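Local coordinates for probable transcriptional regulator (PDB 3HIM), which probably binds DNA as a transcription factor of the TetR family, through a predicted helix-turn-helix motif, at residues D152-I165 and Y191-D203. Numbering follows the deposited sequence.
Sequences DFHPFDIEAAALAI and YVELALRMVGCAD
Val199 puts its methyl CG2 over one face of the Phe153 ring. This methyl stands above the ring centre, 3.5 Å from the centroid and 9° off the ring normal, a CH-pi contact. The Val199 torsion (chi1 -61°) sets CG2 between the backbone N and the carbonyl carbon, pointing at the ring, while CG1 turns to Ala161 CB, 4.0 Å away. Cys201 closes on the same ring. Its CB lies 3.6 Å from Phe153 CE1, and its SG sits in the ring plane at the edge, a sulfur-aromatic contact. An alanine in place of Phe153 would probably leave Val199 CG2 and the Cys201 side chain without their aromatic partner and open a gap beside the helix end.

The backbones are joined here too. His154 N donates to Val199 O at 2.8 Å. A water links Phe156 N and Met198 O. Gly200, with positive phi, is the C-prime residue of a Schellman motif that ends helix 184-198: Cys201 N bonds to Leu196 O and Gly200 N to Arg197 O.

Met198 carries the packing onto helix 158-175. Met198 SD lies 4.1 Å from Ala164 CB, and CE, beyond SD, comes near Ile165 CG1. Further along, Ile165 CD1 rests on Ala195 CB at 4.0 Å. The segments 158-165 and 191-198 run nearly antiparallel, at 170°.

The contact thus joins the loop before helix 158-175 to the C-terminal end of helix 184-198, within the TetR-like C-terminal domain. Helix 123-149 packs on Ala161 and Ala162, and helix 89-106 on Tyr191 and Val192. The second subunit lies alongside, where its Arg197 bonds to His154 O.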
# COMPACT_ATOMS: atom_id res chain seq x y z
N ASP B 152 14.39 9.18 24.74
CA ASP B 152 14.86 9.35 23.36
C ASP B 152 13.73 9.77 22.42
O ASP B 152 13.97 10.50 21.45
CB ASP B 152 15.45 8.05 22.83
CG ASP B 152 16.74 7.65 23.54
OD1 ASP B 152 17.53 8.55 23.92
OD2 ASP B 152 16.96 6.44 23.68
N PHE B 153 12.52 9.28 22.67
CA PHE B 153 11.40 9.52 21.75
C PHE B 153 10.34 10.31 22.48
O PHE B 153 10.22 10.22 23.70
CB PHE B 153 10.80 8.18 21.24
CG PHE B 153 11.71 7.37 20.33
CD1 PHE B 153 12.82 7.95 19.70
CD2 PHE B 153 11.45 6.02 20.08
CE1 PHE B 153 13.66 7.20 18.85
CE2 PHE B 153 12.29 5.25 19.23
CZ PHE B 153 13.39 5.86 18.62
N HIS B 154 9.55 11.06 21.72
CA HIS B 154 8.41 11.81 22.27
C HIS B 154 7.22 11.69 21.32
O HIS B 154 6.77 12.69 20.76
CB HIS B 154 8.78 13.27 22.48
CG HIS B 154 10.09 13.45 23.16
ND1 HIS B 154 10.26 13.22 24.52
CD2 HIS B 154 11.32 13.77 22.68
CE1 HIS B 154 11.53 13.43 24.84
NE2 HIS B 154 12.19 13.76 23.75
N PRO B 155 6.71 10.46 21.15
CA PRO B 155 5.65 10.19 20.18
C PRO B 155 4.37 10.87 20.60
O PRO B 155 4.10 10.99 21.80
CB PRO B 155 5.46 8.66 20.25
CG PRO B 155 6.07 8.24 21.52
CD PRO B 155 7.00 9.30 22.01
N PHE B 156 3.61 11.36 19.63
CA PHE B 156 2.25 11.79 19.91
C PHE B 156 1.46 10.57 20.36
O PHE B 156 0.79 10.57 21.39
CB PHE B 156 1.60 12.40 18.65
CG PHE B 156 1.97 13.83 18.42
CD1 PHE B 156 1.42 14.84 19.20
CD2 PHE B 156 2.86 14.18 17.39
CE1 PHE B 156 1.76 16.17 18.97
CE2 PHE B 156 3.20 15.49 17.16
CZ PHE B 156 2.66 16.50 17.96
N ASP B 157 1.57 9.51 19.58
CA ASP B 157 0.72 8.36 19.75
C ASP B 157 1.51 7.15 19.28
O ASP B 157 1.84 7.03 18.10
CB ASP B 157 -0.56 8.61 18.93
CG ASP B 157 -1.58 7.49 19.07
OD1 ASP B 157 -1.22 6.30 18.90
OD2 ASP B 157 -2.77 7.84 19.30
N ILE B 158 1.83 6.25 20.20
CA ILE B 158 2.69 5.14 19.87
C ILE B 158 2.07 4.22 18.81
O ILE B 158 2.74 3.88 17.83
CB ILE B 158 3.08 4.33 21.10
CG1 ILE B 158 3.93 5.18 22.04
CG2 ILE B 158 3.87 3.07 20.69
CD1 ILE B 158 4.21 4.50 23.37
N GLU B 159 0.81 3.85 18.99
CA GLU B 159 0.13 2.98 18.03
C GLU B 159 0.02 3.64 16.65
O GLU B 159 0.23 2.96 15.64
CB GLU B 159 -1.26 2.55 18.54
N ALA B 160 -0.30 4.94 16.59
CA ALA B 160 -0.31 5.67 15.31
C ALA B 160 1.05 5.65 14.61
O ALA B 160 1.14 5.47 13.39
CB ALA B 160 -0.76 7.10 15.52
N ALA B 161 2.12 5.81 15.39
CA ALA B 161 3.48 5.79 14.85
C ALA B 161 3.87 4.41 14.28
O ALA B 161 4.41 4.32 13.18
CB ALA B 161 4.49 6.26 15.88
N ALA B 162 3.57 3.35 15.04
CA ALA B 162 3.81 1.99 14.57
C ALA B 162 2.98 1.66 13.32
O ALA B 162 3.53 1.14 12.36
CB ALA B 162 3.55 0.98 15.69
N LEU B 163 1.69 2.01 13.33
CA LEU B 163 0.85 1.89 12.11
C LEU B 163 1.49 2.60 10.93
O LEU B 163 1.68 2.00 9.87
CB LEU B 163 -0.58 2.40 12.29
CG LEU B 163 -1.36 2.70 10.96
CD1 LEU B 163 -1.71 1.41 10.15
CD2 LEU B 163 -2.63 3.51 11.19
N ALA B 164 1.84 3.88 11.10
CA ALA B 164 2.36 4.62 9.96
C ALA B 164 3.61 3.97 9.38
O ALA B 164 3.78 3.90 8.16
CB ALA B 164 2.61 6.08 10.32
N ILE B 165 4.50 3.48 10.25
CA ILE B 165 5.72 2.84 9.79
C ILE B 165 5.42 1.53 9.06
O ILE B 165 5.99 1.23 8.01
CB ILE B 165 6.72 2.62 10.96
CG1 ILE B 165 7.38 3.95 11.36
CG2 ILE B 165 7.79 1.60 10.57
CD1 ILE B 165 7.95 3.96 12.78
N TYR B 191 13.26 6.71 4.65
CA TYR B 191 12.17 6.34 5.54
C TYR B 191 12.66 6.24 6.96
O TYR B 191 11.92 6.52 7.90
CB TYR B 191 11.51 5.04 5.08
CG TYR B 191 10.44 5.25 4.04
CD1 TYR B 191 10.28 6.48 3.38
CD2 TYR B 191 9.60 4.20 3.69
CE1 TYR B 191 9.27 6.66 2.43
CE2 TYR B 191 8.61 4.36 2.74
CZ TYR B 191 8.44 5.57 2.11
OH TYR B 191 7.42 5.67 1.17
N VAL B 192 13.92 5.86 7.12
CA VAL B 192 14.54 5.92 8.45
C VAL B 192 14.51 7.36 9.02
O VAL B 192 14.12 7.56 10.17
CB VAL B 192 15.97 5.38 8.45
CG1 VAL B 192 16.69 5.78 9.72
CG2 VAL B 192 15.95 3.86 8.30
N GLU B 193 14.92 8.34 8.22
CA GLU B 193 14.91 9.75 8.65
C GLU B 193 13.52 10.19 9.09
O GLU B 193 13.35 10.91 10.09
CB GLU B 193 15.40 10.66 7.53
CG GLU B 193 16.89 10.50 7.27
CD GLU B 193 17.27 10.92 5.86
OE1 GLU B 193 16.39 11.39 5.10
OE2 GLU B 193 18.46 10.76 5.52
N LEU B 194 12.52 9.76 8.31
CA LEU B 194 11.13 10.16 8.57
C LEU B 194 10.55 9.48 9.82
O LEU B 194 9.85 10.13 10.59
CB LEU B 194 10.26 9.93 7.34
CG LEU B 194 10.61 10.83 6.14
CD1 LEU B 194 10.11 10.19 4.82
CD2 LEU B 194 10.06 12.25 6.30
N ALA B 195 10.84 8.20 10.00
CA ALA B 195 10.45 7.45 11.20
C ALA B 195 11.02 8.08 12.49
O ALA B 195 10.32 8.25 13.50
CB ALA B 195 10.89 5.98 11.07
N LEU B 196 12.29 8.45 12.46
CA LEU B 196 12.87 9.10 13.64
C LEU B 196 12.16 10.40 13.91
O LEU B 196 11.83 10.68 15.06
CB LEU B 196 14.38 9.29 13.49
CG LEU B 196 15.15 7.98 13.52
CD1 LEU B 196 16.60 8.21 13.06
CD2 LEU B 196 15.13 7.30 14.90
N ARG B 197 11.87 11.17 12.85
CA ARG B 197 11.16 12.43 13.00
C ARG B 197 9.74 12.25 13.53
O ARG B 197 9.28 13.03 14.38
CB ARG B 197 11.13 13.20 11.67
CG ARG B 197 12.41 13.93 11.35
CD ARG B 197 12.38 15.32 11.95
NE ARG B 197 13.54 16.16 11.59
CZ ARG B 197 13.54 17.09 10.63
NH1 ARG B 197 12.47 17.31 9.89
NH2 ARG B 197 14.63 17.81 10.42
N MET B 198 9.07 11.22 13.03
CA MET B 198 7.73 10.87 13.45
C MET B 198 7.66 10.60 14.95
O MET B 198 6.72 11.04 15.62
CB MET B 198 7.24 9.63 12.68
CG MET B 198 6.59 9.95 11.34
SD MET B 198 5.94 8.45 10.55
CE MET B 198 7.37 8.05 9.54
N VAL B 199 8.64 9.87 15.49
CA VAL B 199 8.57 9.53 16.91
C VAL B 199 9.23 10.61 17.77
O VAL B 199 9.41 10.43 18.98
CB VAL B 199 9.12 8.12 17.23
CG1 VAL B 199 8.31 7.09 16.50
CG2 VAL B 199 10.60 8.02 16.88
N GLY B 200 9.58 11.72 17.12
CA GLY B 200 10.10 12.91 17.80
C GLY B 200 11.48 12.73 18.38
O GLY B 200 11.80 13.33 19.40
N CYS B 201 12.28 11.87 17.75
CA CYS B 201 13.72 11.74 18.08
C CYS B 201 14.52 12.93 17.53
O CYS B 201 14.17 13.48 16.47
CB CYS B 201 14.27 10.44 17.49
SG CYS B 201 15.98 10.02 18.01
N ALA B 202 15.58 13.32 18.24
CA ALA B 202 16.52 14.34 17.73
C ALA B 202 17.21 13.87 16.43
O ALA B 202 17.33 12.67 16.18
CB ALA B 202 17.57 14.71 18.81
N ASP B 203 17.63 14.82 15.60
CA ASP B 203 18.23 14.52 14.28
C ASP B 203 19.68 14.05 14.39
O ASP B 203 20.04 13.33 15.33
CB ASP B 203 18.13 15.73 13.34
CG ASP B 203 16.69 16.19 13.09
OD1 ASP B 203 15.74 15.44 13.43
OD2 ASP B 203 16.51 17.30 12.57
O HOH W 1 4.47 10.72 17.02